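PDB 6UZI: dihydrolipoyl dehydrogenase from Elizabethkingia anophelis NUHP1, which probably catalyses the NAD(+)-dependent oxidation of protein-bound dihydrolipoyl groups to lipoyl groups, using one FAD per subunit. Local coordinates for residues Phe12-Ile17 with Leu33-Val38; Gly123-Ala128 with Asp286-Glu291; Asp307-Asn312 with Val337-Thr342. All coordinates share one frame; numbering follows the deposited sequence.

Contact 1. Residues Phe12-Ile17 with Leu33-Val38. With FAD (flavin-adenine dinucleotide), chain E.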
loop_
_atom_site.group_PDB
_atom_site.type_symbol
_atom_site.label_atom_id
_atom_site.label_comp_id
_atom_site.label_asym_id
_atom_site.label_seq_id
_atom_site.Cartn_x
_atom_site.Cartn_y
_atom_site.Cartn_z
ATOM N N PHE A 12 -33.401 -5.489 -26.438
ATOM C CA PHE A 12 -32.663 -4.912 -25.325
ATOM C C PHE A 12 -32.366 -3.452 -25.631
ATOM O O PHE A 12 -32.388 -3.023 -26.790
ATOM C CB PHE A 12 -31.355 -5.670 -25.053
ATOM C CG PHE A 12 -31.551 -7.126 -24.741
ATOM C CD1 PHE A 12 -31.667 -8.056 -25.761
ATOM C CD2 PHE A 12 -31.610 -7.565 -23.430
ATOM C CE1 PHE A 12 -31.841 -9.392 -25.480
ATOM C CE2 PHE A 12 -31.779 -8.901 -23.146
ATOM C CZ PHE A 12 -31.894 -9.816 -24.173
ATOM N N ASP A 13 -32.096 -2.683 -24.569
ATOM C CA ASP A 13 -31.698 -1.289 -24.742
ATOM C C ASP A 13 -30.234 -1.176 -25.124
ATOM O O ASP A 13 -29.877 -0.414 -26.030
ATOM C CB ASP A 13 -31.939 -0.495 -23.459
ATOM C CG ASP A 13 -33.405 -0.325 -23.138
ATOM O OD1 ASP A 13 -34.219 -0.203 -24.081
ATOM O OD2 ASP A 13 -33.736 -0.316 -21.934
ATOM N N VAL A 14 -29.384 -1.950 -24.454
ATOM C CA VAL A 14 -27.939 -1.920 -24.643
ATOM C C VAL A 14 -27.436 -3.350 -24.710
ATOM O O VAL A 14 -27.815 -4.187 -23.883
ATOM C CB VAL A 14 -27.231 -1.174 -23.494
ATOM C CG1 VAL A 14 -25.728 -1.191 -23.700
ATOM C CG2 VAL A 14 -27.757 0.253 -23.360
ATOM N N ALA A 15 -26.573 -3.627 -25.679
ATOM C CA ALA A 15 -25.871 -4.895 -25.769
ATOM C C ALA A 15 -24.387 -4.636 -25.589
ATOM O O ALA A 15 -23.859 -3.627 -26.074
ATOM C CB ALA A 15 -26.113 -5.596 -27.104
ATOM N N VAL A 16 -23.728 -5.530 -24.861
ATOM C CA VAL A 16 -22.304 -5.428 -24.593
ATOM C C VAL A 16 -21.665 -6.693 -25.129
ATOM O O VAL A 16 -21.989 -7.799 -24.681
ATOM C CB VAL A 16 -22.016 -5.248 -23.094
ATOM C CG1 VAL A 16 -20.522 -5.121 -22.849
ATOM C CG2 VAL A 16 -22.767 -4.033 -22.549
ATOM N N ILE A 17 -20.782 -6.538 -26.102
ATOM C CA ILE A 17 -20.079 -7.665 -26.698
ATOM C C ILE A 17 -18.701 -7.725 -26.059
ATOM O O ILE A 17 -17.871 -6.838 -26.272
ATOM C CB ILE A 17 -19.996 -7.551 -28.226
ATOM C CG1 ILE A 17 -21.395 -7.363 -28.821
ATOM C CG2 ILE A 17 -19.343 -8.790 -28.809
ATOM C CD1 ILE A 17 -21.396 -7.175 -30.303
ATOM N N LEU A 33 -28.370 2.424 -14.502
ATOM C CA LEU A 33 -29.010 3.606 -15.063
ATOM C C LEU A 33 -30.383 3.308 -15.654
ATOM O O LEU A 33 -31.059 4.232 -16.113
ATOM C CB LEU A 33 -28.099 4.250 -16.112
ATOM C CG LEU A 33 -26.803 4.823 -15.518
ATOM C CD1 LEU A 33 -25.759 5.099 -16.584
ATOM C CD2 LEU A 33 -27.085 6.093 -14.730
ATOM N N GLY A 34 -30.817 2.051 -15.641
ATOM C CA GLY A 34 -32.166 1.694 -16.021
ATOM C C GLY A 34 -32.333 1.037 -17.373
ATOM O O GLY A 34 -33.476 0.781 -17.777
ATOM N N PHE A 35 -31.243 0.694 -18.052
ATOM C CA PHE A 35 -31.335 0.086 -19.369
ATOM C C PHE A 35 -31.586 -1.406 -19.237
ATOM O O PHE A 35 -31.060 -2.057 -18.330
ATOM C CB PHE A 35 -30.038 0.300 -20.146
ATOM C CG PHE A 35 -29.775 1.721 -20.525
ATOM C CD1 PHE A 35 -30.623 2.389 -21.391
ATOM C CD2 PHE A 35 -28.675 2.392 -20.016
ATOM C CE1 PHE A 35 -30.375 3.696 -21.758
ATOM C CE2 PHE A 35 -28.425 3.699 -20.370
ATOM C CZ PHE A 35 -29.279 4.354 -21.246
ATOM N N LYS A 36 -32.396 -1.947 -20.148
ATOM C CA LYS A 36 -32.496 -3.393 -20.303
ATOM C C LYS A 36 -31.235 -3.837 -21.027
ATOM O O LYS A 36 -31.046 -3.515 -22.204
ATOM C CB LYS A 36 -33.746 -3.791 -21.076
ATOM C CG LYS A 36 -34.121 -5.255 -20.890
ATOM C CD LYS A 36 -34.795 -5.829 -22.125
ATOM C CE LYS A 36 -35.388 -7.205 -21.861
ATOM N NZ LYS A 36 -36.877 -7.132 -21.741
ATOM N N THR A 37 -30.358 -4.548 -20.323
ATOM C CA THR A 37 -28.998 -4.778 -20.787
ATOM C C THR A 37 -28.709 -6.262 -20.972
ATOM O O THR A 37 -29.129 -7.101 -20.169
ATOM C CB THR A 37 -27.999 -4.172 -19.804
ATOM O OG1 THR A 37 -28.395 -2.831 -19.507
ATOM C CG2 THR A 37 -26.607 -4.147 -20.406
ATOM N N VAL A 38 -27.973 -6.578 -22.027
ATOM C CA VAL A 38 -27.519 -7.934 -22.287
ATOM C C VAL A 38 -26.019 -7.891 -22.540
ATOM O O VAL A 38 -25.498 -6.918 -23.099
ATOM C CB VAL A 38 -28.269 -8.572 -23.479
ATOM C CG1 VAL A 38 -28.081 -7.746 -24.743
ATOM C CG2 VAL A 38 -27.815 -10.008 -23.696
HETATM P PA FAD E . -10.813 -8.313 -22.591
HETATM O O1A FAD E . -10.494 -8.509 -21.157
HETATM O O2A FAD E . -9.529 -8.491 -23.409
HETATM O O5B FAD E . -11.804 -9.474 -23.056
HETATM C C5B FAD E . -12.906 -9.108 -23.905
HETATM C C4B FAD E . -13.800 -10.312 -24.047
HETATM O O4B FAD E . -14.521 -10.238 -25.290
HETATM C C3B FAD E . -13.102 -11.681 -24.034
HETATM O O3B FAD E . -13.543 -12.411 -22.897
HETATM C C2B FAD E . -13.585 -12.362 -25.328
HETATM O O2B FAD E . -13.871 -13.745 -25.141
HETATM C C1B FAD E . -14.834 -11.556 -25.670
HETATM N N9A FAD E . -15.184 -11.528 -27.082
HETATM C C8A FAD E . -14.389 -11.118 -28.122
HETATM N N7A FAD E . -14.982 -11.139 -29.289
HETATM C C5A FAD E . -16.262 -11.601 -29.002
HETATM C C6A FAD E . -17.384 -11.845 -29.810
HETATM N N6A FAD E . -17.422 -11.607 -31.124
HETATM N N1A FAD E . -18.499 -12.317 -29.209
HETATM C C2A FAD E . -18.478 -12.524 -27.887
HETATM N N3A FAD E . -17.480 -12.323 -27.022
HETATM C C4A FAD E . -16.390 -11.854 -27.645
HETATM N N1 FAD E . -4.019 -5.072 -17.126
HETATM C C2 FAD E . -3.955 -4.363 -15.973
HETATM O O2 FAD E . -4.553 -3.295 -15.844
HETATM N N3 FAD E . -3.218 -4.848 -14.906
HETATM C C4 FAD E . -2.508 -6.035 -14.883
HETATM O O4 FAD E . -1.894 -6.376 -13.873
HETATM C C4X FAD E . -2.585 -6.783 -16.108
HETATM N N5 FAD E . -1.975 -7.931 -16.168
HETATM C C5X FAD E . -2.107 -8.671 -17.335
HETATM C C6 FAD E . -1.510 -9.928 -17.396
HETATM C C7 FAD E . -1.664 -10.741 -18.513
HETATM C C7M FAD E . -1.019 -12.102 -18.533
HETATM C C8 FAD E . -2.431 -10.285 -19.601
HETATM C C8M FAD E . -2.673 -11.165 -20.801
HETATM C C9 FAD E . -3.009 -9.021 -19.552
HETATM C C9A FAD E . -2.859 -8.215 -18.430
HETATM N N10 FAD E . -3.484 -6.958 -18.329
HETATM C C10 FAD E . -3.370 -6.221 -17.180
HETATM C "C1'" FAD E . -4.294 -6.433 -19.433
HETATM C "C2'" FAD E . -5.785 -6.659 -19.214
HETATM O "O2'" FAD E . -6.113 -8.045 -19.333
HETATM C "C3'" FAD E . -6.624 -5.829 -20.187
HETATM O "O3'" FAD E . -6.103 -4.509 -20.264
HETATM C "C4'" FAD E . -8.098 -5.765 -19.789
HETATM O "O4'" FAD E . -8.566 -7.103 -19.604
HETATM C "C5'" FAD E . -8.955 -5.015 -20.786
HETATM O "O5'" FAD E . -10.079 -5.877 -21.045
HETATM P P FAD E . -11.357 -5.493 -21.977
HETATM O O1P FAD E . -12.650 -5.360 -21.259
HETATM O O2P FAD E . -11.107 -4.325 -22.908
HETATM O O3P FAD E . -11.336 -6.826 -22.861
#
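The parallel pairing of strands 14-17 and 37-41, the two strands of a beta-alpha-beta unit, sets Val-14 beside Thr-37 and Ala-15 beside Val-38. Val-38 N gives its hydrogen to Val-14 O at 3.0 Å, and Val-38 O accepts from Val-16 N at 2.9 Å. At the start of the ladder Lys-36 O takes two donors, Asp-13 N in the plane of the Lys-36 carbonyl and Val-14 N tilted from it. The chain turns a corner at Asp-13, and its OD2 receives Lys-36 N on the anti side and about 31° out of the carboxylate plane, at 2.8 Å, in a bond straight to 172° at the hydrogen. Helix 21-32 makes the crossover of this Rossmann-type FAD-binding domain, and its Cys-30 is touched by Val-14, Phe-35 and Thr-37. Val-14 CG2 lies over one face of the Phe-35 ring, 4.1 Å from the centroid. With CG anti to the carbonyl carbon (chi1 -59°), the Phe-12 ring lies against Val-38, whose CB sits over one face, offset toward the rim, 3.6 Å from the centroid in a CH-pi contact. Lys-36 CD approaches the same ring obliquely, 3.9 Å from Phe-12 CD2. Further along the strand, Ile-17 CG2 packs 3.6 Å from N1A of the FAD adenine.

Contact 2. Residues Gly123-Ala128 with Asp286-Glu291. With FAD (flavin-adenine dinucleotide), chain E.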
loop_
_atom_site.group_PDB
_atom_site.type_symbol
_atom_site.label_atom_id
_atom_site.label_comp_id
_atom_site.label_asym_id
_atom_site.label_seq_id
_atom_site.Cartn_x
_atom_site.Cartn_y
_atom_site.Cartn_z
ATOM N N GLY A 123 -20.777 -13.076 -30.596
ATOM C CA GLY A 123 -21.640 -12.025 -31.092
ATOM C C GLY A 123 -21.106 -11.405 -32.365
ATOM O O GLY A 123 -19.964 -10.932 -32.395
ATOM N N SER A 124 -21.902 -11.422 -33.428
ATOM C CA SER A 124 -21.534 -10.782 -34.683
ATOM C C SER A 124 -22.678 -9.875 -35.114
ATOM O O SER A 124 -23.852 -10.201 -34.910
ATOM C CB SER A 124 -21.208 -11.806 -35.795
ATOM O OG SER A 124 -22.252 -12.758 -35.968
ATOM N N PHE A 125 -22.325 -8.738 -35.708
ATOM C CA PHE A 125 -23.321 -7.784 -36.173
ATOM C C PHE A 125 -24.004 -8.299 -37.436
ATOM O O PHE A 125 -23.342 -8.758 -38.373
ATOM C CB PHE A 125 -22.668 -6.430 -36.470
ATOM C CG PHE A 125 -22.356 -5.617 -35.254
ATOM C CD1 PHE A 125 -21.044 -5.448 -34.845
ATOM C CD2 PHE A 125 -23.366 -5.007 -34.528
ATOM C CE1 PHE A 125 -20.741 -4.695 -33.728
ATOM C CE2 PHE A 125 -23.074 -4.252 -33.406
ATOM C CZ PHE A 125 -21.759 -4.095 -33.005
ATOM N N GLU A 126 -25.333 -8.235 -37.452
ATOM C CA GLU A 126 -26.109 -8.372 -38.680
ATOM C C GLU A 126 -26.477 -7.022 -39.275
ATOM O O GLU A 126 -26.630 -6.908 -40.496
ATOM C CB GLU A 126 -27.381 -9.192 -38.434
ATOM C CG GLU A 126 -27.128 -10.648 -38.085
ATOM C CD GLU A 126 -26.701 -11.470 -39.291
ATOM O OE1 GLU A 126 -27.077 -11.104 -40.423
ATOM O OE2 GLU A 126 -25.981 -12.474 -39.111
ATOM N N SER A 127 -26.652 -6.015 -38.429
ATOM C CA SER A 127 -26.860 -4.634 -38.841
ATOM C C SER A 127 -26.391 -3.736 -37.702
ATOM O O SER A 127 -25.715 -4.188 -36.770
ATOM C CB SER A 127 -28.329 -4.398 -39.204
ATOM O OG SER A 127 -29.111 -4.250 -38.033
ATOM N N ALA A 128 -26.755 -2.459 -37.765
ATOM C CA ALA A 128 -26.396 -1.565 -36.671
ATOM C C ALA A 128 -27.240 -1.813 -35.440
ATOM O O ALA A 128 -26.993 -1.207 -34.391
ATOM C CB ALA A 128 -26.543 -0.105 -37.099
ATOM N N ASP A 286 -11.949 -10.196 -34.555
ATOM C CA ASP A 286 -12.265 -11.285 -35.473
ATOM C C ASP A 286 -13.687 -11.772 -35.251
ATOM O O ASP A 286 -14.096 -12.027 -34.113
ATOM C CB ASP A 286 -11.293 -12.453 -35.284
ATOM C CG ASP A 286 -9.891 -12.140 -35.764
ATOM O OD1 ASP A 286 -9.708 -11.090 -36.412
ATOM O OD2 ASP A 286 -8.972 -12.942 -35.484
ATOM N N GLY A 287 -14.442 -11.897 -36.344
ATOM C CA GLY A 287 -15.773 -12.471 -36.302
ATOM C C GLY A 287 -16.855 -11.573 -35.758
ATOM O O GLY A 287 -17.988 -12.036 -35.581
ATOM N N LEU A 288 -16.544 -10.305 -35.485
ATOM C CA LEU A 288 -17.476 -9.358 -34.895
ATOM C C LEU A 288 -18.496 -8.819 -35.893
ATOM O O LEU A 288 -19.477 -8.196 -35.478
ATOM C CB LEU A 288 -16.690 -8.203 -34.264
ATOM C CG LEU A 288 -17.435 -7.225 -33.355
ATOM C CD1 LEU A 288 -18.159 -8.001 -32.272
ATOM C CD2 LEU A 288 -16.460 -6.248 -32.736
ATOM N N GLY A 289 -18.293 -9.046 -37.186
ATOM C CA GLY A 289 -19.226 -8.598 -38.202
ATOM C C GLY A 289 -19.301 -7.102 -38.373
ATOM O O GLY A 289 -20.342 -6.586 -38.790
ATOM N N LEU A 290 -18.183 -6.402 -38.160
ATOM C CA LEU A 290 -18.166 -4.943 -38.233
ATOM C C LEU A 290 -18.565 -4.427 -39.614
ATOM O O LEU A 290 -19.151 -3.344 -39.724
ATOM C CB LEU A 290 -16.774 -4.431 -37.864
ATOM C CG LEU A 290 -16.236 -4.630 -36.442
ATOM C CD1 LEU A 290 -14.807 -4.114 -36.356
ATOM C CD2 LEU A 290 -17.096 -3.929 -35.417
ATOM N N GLU A 291 -18.240 -5.167 -40.675
ATOM C CA GLU A 291 -18.630 -4.742 -42.016
ATOM C C GLU A 291 -20.147 -4.677 -42.169
ATOM O O GLU A 291 -20.659 -3.815 -42.891
ATOM C CB GLU A 291 -18.014 -5.675 -43.070
ATOM C CG GLU A 291 -18.528 -7.132 -43.083
ATOM C CD GLU A 291 -17.854 -8.045 -42.050
ATOM O OE1 GLU A 291 -16.874 -7.613 -41.395
ATOM O OE2 GLU A 291 -18.309 -9.204 -41.900
HETATM P PA FAD E . -10.813 -8.313 -22.591
HETATM O O1A FAD E . -10.494 -8.509 -21.157
HETATM O O2A FAD E . -9.529 -8.491 -23.409
HETATM O O5B FAD E . -11.804 -9.474 -23.056
HETATM C C5B FAD E . -12.906 -9.108 -23.905
HETATM C C4B FAD E . -13.800 -10.312 -24.047
HETATM O O4B FAD E . -14.521 -10.238 -25.290
HETATM C C3B FAD E . -13.102 -11.681 -24.034
HETATM O O3B FAD E . -13.543 -12.411 -22.897
HETATM C C2B FAD E . -13.585 -12.362 -25.328
HETATM O O2B FAD E . -13.871 -13.745 -25.141
HETATM C C1B FAD E . -14.834 -11.556 -25.670
HETATM N N9A FAD E . -15.184 -11.528 -27.082
HETATM C C8A FAD E . -14.389 -11.118 -28.122
HETATM N N7A FAD E . -14.982 -11.139 -29.289
HETATM C C5A FAD E . -16.262 -11.601 -29.002
HETATM C C6A FAD E . -17.384 -11.845 -29.810
HETATM N N6A FAD E . -17.422 -11.607 -31.124
HETATM N N1A FAD E . -18.499 -12.317 -29.209
HETATM C C2A FAD E . -18.478 -12.524 -27.887
HETATM N N3A FAD E . -17.480 -12.323 -27.022
HETATM C C4A FAD E . -16.390 -11.854 -27.645
HETATM N N1 FAD E . -4.019 -5.072 -17.126
HETATM C C2 FAD E . -3.955 -4.363 -15.973
HETATM O O2 FAD E . -4.553 -3.295 -15.844
HETATM N N3 FAD E . -3.218 -4.848 -14.906
HETATM C C4 FAD E . -2.508 -6.035 -14.883
HETATM O O4 FAD E . -1.894 -6.376 -13.873
HETATM C C4X FAD E . -2.585 -6.783 -16.108
HETATM N N5 FAD E . -1.975 -7.931 -16.168
HETATM C C5X FAD E . -2.107 -8.671 -17.335
HETATM C C6 FAD E . -1.510 -9.928 -17.396
HETATM C C7 FAD E . -1.664 -10.741 -18.513
HETATM C C7M FAD E . -1.019 -12.102 -18.533
HETATM C C8 FAD E . -2.431 -10.285 -19.601
HETATM C C8M FAD E . -2.673 -11.165 -20.801
HETATM C C9 FAD E . -3.009 -9.021 -19.552
HETATM C C9A FAD E . -2.859 -8.215 -18.430
HETATM N N10 FAD E . -3.484 -6.958 -18.329
HETATM C C10 FAD E . -3.370 -6.221 -17.180
HETATM C "C1'" FAD E . -4.294 -6.433 -19.433
HETATM C "C2'" FAD E . -5.785 -6.659 -19.214
HETATM O "O2'" FAD E . -6.113 -8.045 -19.333
HETATM C "C3'" FAD E . -6.624 -5.829 -20.187
HETATM O "O3'" FAD E . -6.103 -4.509 -20.264
HETATM C "C4'" FAD E . -8.098 -5.765 -19.789
HETATM O "O4'" FAD E . -8.566 -7.103 -19.604
HETATM C "C5'" FAD E . -8.955 -5.015 -20.786
HETATM O "O5'" FAD E . -10.079 -5.877 -21.045
HETATM P P FAD E . -11.357 -5.493 -21.977
HETATM O O1P FAD E . -12.650 -5.360 -21.259
HETATM O O2P FAD E . -11.107 -4.325 -22.908
HETATM O O3P FAD E . -11.336 -6.826 -22.861
#
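Phe-125 N bonds to Leu-288 O across the two segments at 2.9 Å, with the donor 41° above the carbonyl plane, while Ser-124 CA makes a CA-H...O contact to the same oxygen. This joins strand 122-125, an outermost strand of a mixed four-stranded sheet, to the turn leading into helix 290-293 at the adenine end of the FAD site. Gly-289, at positive phi, brings its backbone close against Phe-125. Its carbonyl O lies at the edge of the Phe-125 ring, near the ring plane, and 3.3 Å from Phe-125 CB. Phe-125 CE1 meets Leu-290 CD2 at 4.1 Å and Leu-288 CG at 4.2 Å. Ile-17 and Ile-150, from the neighbouring parallel sheet, also touch both Phe-125 and Leu-288. Leu-288 leaves its backbone heading away from the strand, but its CD1 branch returns to 3.4 Å from Gly-123 O. That oxygen accepts from FAD N6A at 2.9 Å, and Gly-123 N gives its hydrogen to FAD N1A, so the backbone of one glycine bonds both N1A and N6A. Leu-288 CD1 itself lies 3.9 Å from FAD N6A.

Contact 3. Residues Asp307-Asn312 with Val337-Thr342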
loop_
_atom_site.group_PDB
_atom_site.type_symbol
_atom_site.label_atom_id
_atom_site.label_comp_id
_atom_site.label_asym_id
_atom_site.label_seq_id
_atom_site.Cartn_x
_atom_site.Cartn_y
_atom_site.Cartn_z
ATOM N N ASP A 307 -14.665 11.719 -29.152
ATOM C CA ASP A 307 -14.553 12.164 -27.767
ATOM C C ASP A 307 -15.480 11.389 -26.839
ATOM O O ASP A 307 -15.168 11.222 -25.656
ATOM C CB ASP A 307 -14.849 13.659 -27.678
ATOM C CG ASP A 307 -13.699 14.503 -28.170
ATOM O OD1 ASP A 307 -12.611 13.933 -28.411
ATOM O OD2 ASP A 307 -13.880 15.730 -28.314
ATOM N N HIS A 308 -16.612 10.905 -27.350
ATOM C CA HIS A 308 -17.583 10.176 -26.547
ATOM C C HIS A 308 -17.466 8.668 -26.710
ATOM O O HIS A 308 -18.431 7.950 -26.434
ATOM C CB HIS A 308 -19.002 10.629 -26.892
ATOM C CG HIS A 308 -19.230 12.096 -26.703
ATOM N ND1 HIS A 308 -18.861 13.032 -27.644
ATOM C CD2 HIS A 308 -19.789 12.786 -25.682
ATOM C CE1 HIS A 308 -19.186 14.237 -27.212
ATOM N NE2 HIS A 308 -19.751 14.116 -26.025
ATOM N N LEU A 309 -16.298 8.177 -27.136
ATOM C CA LEU A 309 -16.073 6.756 -27.405
ATOM C C LEU A 309 -17.087 6.200 -28.405
ATOM O O LEU A 309 -17.432 5.014 -28.371
ATOM C CB LEU A 309 -16.092 5.953 -26.103
ATOM C CG LEU A 309 -14.959 6.325 -25.145
ATOM C CD1 LEU A 309 -15.069 5.567 -23.832
ATOM C CD2 LEU A 309 -13.637 6.029 -25.812
ATOM N N GLN A 310 -17.533 7.051 -29.326
ATOM C CA GLN A 310 -18.549 6.724 -30.314
ATOM C C GLN A 310 -17.888 6.346 -31.635
ATOM O O GLN A 310 -16.922 6.991 -32.059
ATOM C CB GLN A 310 -19.470 7.927 -30.524
ATOM C CG GLN A 310 -20.894 7.620 -30.918
ATOM C CD GLN A 310 -21.697 8.896 -31.112
ATOM O OE1 GLN A 310 -21.153 9.997 -31.030
ATOM N NE2 GLN A 310 -22.997 8.753 -31.347
ATOM N N THR A 311 -18.407 5.301 -32.280
ATOM C CA THR A 311 -17.938 4.921 -33.608
ATOM C C THR A 311 -18.571 5.828 -34.660
ATOM O O THR A 311 -19.290 6.781 -34.349
ATOM C CB THR A 311 -18.265 3.463 -33.920
ATOM O OG1 THR A 311 -19.667 3.334 -34.175
ATOM C CG2 THR A 311 -17.907 2.576 -32.758
ATOM N N ASN A 312 -18.301 5.535 -35.931
ATOM C CA ASN A 312 -18.957 6.291 -36.991
ATOM C C ASN A 312 -20.447 5.972 -37.064
ATOM O O ASN A 312 -21.232 6.785 -37.566
ATOM C CB ASN A 312 -18.276 6.040 -38.334
ATOM C CG ASN A 312 -18.098 4.572 -38.643
ATOM O OD1 ASN A 312 -17.915 3.742 -37.754
ATOM N ND2 ASN A 312 -18.186 4.240 -39.918
ATOM N N VAL A 337 -17.929 2.763 -17.805
ATOM C CA VAL A 337 -18.781 3.665 -17.034
ATOM C C VAL A 337 -19.054 4.941 -17.818
ATOM O O VAL A 337 -20.150 5.511 -17.750
ATOM C CB VAL A 337 -18.138 3.977 -15.670
ATOM C CG1 VAL A 337 -18.979 4.986 -14.915
ATOM C CG2 VAL A 337 -17.977 2.705 -14.864
ATOM N N PHE A 338 -18.063 5.401 -18.581
ATOM C CA PHE A 338 -18.230 6.606 -19.383
ATOM C C PHE A 338 -19.338 6.424 -20.414
ATOM O O PHE A 338 -20.222 7.281 -20.549
ATOM C CB PHE A 338 -16.905 6.968 -20.063
ATOM C CG PHE A 338 -16.978 8.195 -20.933
ATOM C CD1 PHE A 338 -16.638 9.440 -20.424
ATOM C CD2 PHE A 338 -17.379 8.107 -22.262
ATOM C CE1 PHE A 338 -16.703 10.578 -21.224
ATOM C CE2 PHE A 338 -17.448 9.239 -23.062
ATOM C CZ PHE A 338 -17.109 10.473 -22.544
ATOM N N VAL A 339 -19.306 5.312 -21.156
ATOM C CA VAL A 339 -20.309 5.116 -22.202
ATOM C C VAL A 339 -21.701 4.976 -21.597
ATOM O O VAL A 339 -22.665 5.593 -22.075
ATOM C CB VAL A 339 -19.944 3.910 -23.086
ATOM C CG1 VAL A 339 -21.102 3.562 -23.996
ATOM C CG2 VAL A 339 -18.722 4.233 -23.931
ATOM N N ALA A 340 -21.824 4.209 -20.510
ATOM C CA ALA A 340 -23.129 4.014 -19.887
ATOM C C ALA A 340 -23.731 5.343 -19.447
ATOM O O ALA A 340 -24.908 5.620 -19.706
ATOM C CB ALA A 340 -23.009 3.058 -18.697
ATOM N N GLU A 341 -22.935 6.185 -18.786
ATOM C CA GLU A 341 -23.455 7.476 -18.351
ATOM C C GLU A 341 -23.741 8.387 -19.537
ATOM O O GLU A 341 -24.722 9.140 -19.517
ATOM C CB GLU A 341 -22.471 8.119 -17.375
ATOM C CG GLU A 341 -22.458 7.430 -16.025
ATOM C CD GLU A 341 -21.352 7.907 -15.124
ATOM O OE1 GLU A 341 -20.713 8.920 -15.460
ATOM O OE2 GLU A 341 -21.120 7.264 -14.078
ATOM N N THR A 342 -22.934 8.288 -20.595
ATOM C CA THR A 342 -23.215 9.036 -21.814
ATOM C C THR A 342 -24.533 8.589 -22.435
ATOM O O THR A 342 -25.337 9.422 -22.867
ATOM C CB THR A 342 -22.057 8.864 -22.802
ATOM O OG1 THR A 342 -20.941 9.655 -22.376
ATOM C CG2 THR A 342 -22.470 9.263 -24.223
#
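Phe-338 carries its CG anti to the backbone N (chi1 179°), and its ring lies against the 307-312 loop, where Leu-309 meets it with CG anti to the carbonyl carbon (chi1 -64°). The two side chains approach obliquely, Leu-309 CD1 lying 3.8 Å from Phe-338 CD2. Further round the ring, Phe-338 CE2 comes within 3.6 Å of His-308 CA, which sits at the ring edge near its plane. Phe-338 CZ is 3.7 Å from Asp-307 O, reached obliquely; from the loop, the ring thus meets backbone atoms at CE2 and CZ and a leucine methyl at CD2. Val-339 supplies the second apolar surface: its CG2 touches Leu-309 CB at 3.8 Å and Leu-309 CD1 at 3.9 Å. No hydrogen bond crosses between the segments, and the contact is one of side-chain packing.

The loop leads into strand 316-318, an outermost strand of the parallel sheet in the FAD-binding fold, and is tied to it by a backbone bond between Leu-309 and Ala-318. Helix 329-343 packs against that strand too, with Val-339 and Thr-342 touching Tyr-317. Within the helix, Thr-342 OG1 bonds back to Phe-338 O at 3.1 Å, while Thr-342 N reaches the same oxygen from the opposite face of its plane. The Thr-342 OG1 bond leaves the hydroxyl over one face of the Phe-338 ring, with OG1 3.6 Å above the plane and offset toward the rim. Elsewhere on the helix, Glu-341 forms salt bridges with Arg-29 and with Arg-448 of the second subunit.

Overall arrangement
Contacts 1 and 2 both reach the adenine of FAD, but differently: contact 1 offers an isoleucine methyl from a buried parallel strand, contact 2 the polar backbone of a buried glycine on an outermost strand, in a contact that is partly buried overall. They meet directly where Ile-17 CG2 packs 3.7 Å from Leu-288 CD1. Contact 3, also largely buried, touches contact 1 instead, through Leu-33 and Phe-35 against helix 329-343; its nearest atoms to contact 2 are about 7 Å away. Contact 1 combines five hydrogen bonds, four of them backbone to backbone, with side-chain packing; contact 2 has one and contact 3 none across its segments, a loop packing there on a helix that also reaches the second subunit.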